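Local coordinates for inactive dihydroorotase-like domain (Chaetomium thermophilum, PDB 5NNL), which adopts the amidohydrolase-type barrel fold of the dihydroorotase family but is inactive as an enzyme, at residues Q63-S66 with K67-V70. Residues are numbered along the deposited sequence; the frame is centred on the assembly and turned at random.
Sequences QQNS and KRGV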
# COMPACT_ATOMS: atom_id res chain seq x y z
N GLN A 63 15.85 4.15 8.52
CA GLN A 63 16.86 3.23 8.02
C GLN A 63 17.47 2.41 9.16
O GLN A 63 17.68 1.20 9.02
CB GLN A 63 17.94 3.99 7.27
CG GLN A 63 17.47 4.57 5.94
CD GLN A 63 18.48 5.52 5.32
OE1 GLN A 63 19.25 6.18 6.02
NE2 GLN A 63 18.48 5.58 3.99
N GLN A 64 17.76 3.06 10.29
CA GLN A 64 18.31 2.34 11.43
C GLN A 64 17.36 1.25 11.91
O GLN A 64 17.79 0.14 12.25
CB GLN A 64 18.62 3.31 12.58
CG GLN A 64 20.09 3.38 12.94
CD GLN A 64 20.96 3.87 11.80
OE1 GLN A 64 22.00 3.28 11.49
NE2 GLN A 64 20.55 4.97 11.18
N ASN A 65 16.05 1.54 11.93
CA ASN A 65 15.07 0.56 12.39
C ASN A 65 15.02 -0.68 11.51
O ASN A 65 14.40 -1.67 11.91
CB ASN A 65 13.69 1.22 12.46
CG ASN A 65 13.55 2.14 13.65
OD1 ASN A 65 14.11 1.87 14.72
ND2 ASN A 65 12.82 3.23 13.47
N SER A 66 15.65 -0.66 10.33
CA SER A 66 15.75 -1.84 9.49
C SER A 66 17.00 -2.66 9.77
O SER A 66 17.10 -3.80 9.29
CB SER A 66 15.75 -1.44 8.01
OG SER A 66 17.02 -0.94 7.63
N LYS A 67 17.95 -2.12 10.53
CA LYS A 67 19.25 -2.78 10.69
C LYS A 67 19.14 -4.02 11.55
O LYS A 67 19.96 -4.94 11.40
CB LYS A 67 20.26 -1.79 11.27
CG LYS A 67 20.57 -0.63 10.35
CD LYS A 67 21.38 -1.08 9.12
CE LYS A 67 21.03 -0.29 7.87
NZ LYS A 67 22.22 0.38 7.27
N ARG A 68 18.17 -4.08 12.46
CA ARG A 68 17.93 -5.29 13.24
C ARG A 68 17.40 -6.45 12.40
O ARG A 68 17.14 -7.52 12.97
CB ARG A 68 16.94 -5.01 14.38
CG ARG A 68 15.88 -3.96 14.07
CD ARG A 68 14.50 -4.34 14.59
NE ARG A 68 14.37 -4.34 16.05
CZ ARG A 68 14.44 -3.25 16.81
NH1 ARG A 68 14.67 -2.06 16.27
NH2 ARG A 68 14.30 -3.36 18.12
N GLY A 69 17.24 -6.28 11.09
CA GLY A 69 16.84 -7.37 10.22
C GLY A 69 15.37 -7.35 9.85
O GLY A 69 14.51 -7.16 10.71
N VAL A 70 15.08 -7.54 8.57
CA VAL A 70 13.71 -7.59 8.08
C VAL A 70 13.48 -8.93 7.39
O VAL A 70 14.42 -9.62 6.98
CB VAL A 70 13.38 -6.43 7.12
CG1 VAL A 70 13.19 -5.15 7.90
CG2 VAL A 70 14.46 -6.27 6.06
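Lys67 folds back over the carbonyls of Gln63 and Gln64, and its chain can be followed from one oxygen to the next. Lys67 CB sits 3.3 Å from Gln64 O, the same oxygen that takes the backbone bond from Lys67 N (2.8 Å). With CG beside the backbone N (chi1 -65°), Lys67 CG faces Gln64 O and Gln63 O from one side. Bends at chi2, chi3 and chi4 then bring Lys67 CE within 3.8 Å of Gln63 O and near Ser66 OG, and Lys67 NZ turns away from both.

Gln63 O is gripped twice. It accepts from Ser66 N, with 3.0 Å between Gln63 O and Ser66 N, and from Ser66 OG, with 2.6 Å between Gln63 O and Ser66 OG; the hydroxyl, turned back toward the helix by chi1 of 78°, approaches in the carbonyl plane on a lone pair. Arg68 leans the other way: its CG rests 3.5 Å from Asn65 O, and the edge of its guanidinium faces Asn65 OD1 without a bond. That amide is committed to the 19-24 loop, bonding Leu19 O, Thr21 O and Ser24 N.

The chain then reverses as Gly69 N bonds Ser66 O (3.1 Å); Gly69 adopts a pair of backbone angles, phi 101° among them, that in themselves demand glycine. Helix 56-64 thus runs out through i to i+3 backbone bonds into a type I beta turn, on the way to strand 73-79 of the barrel.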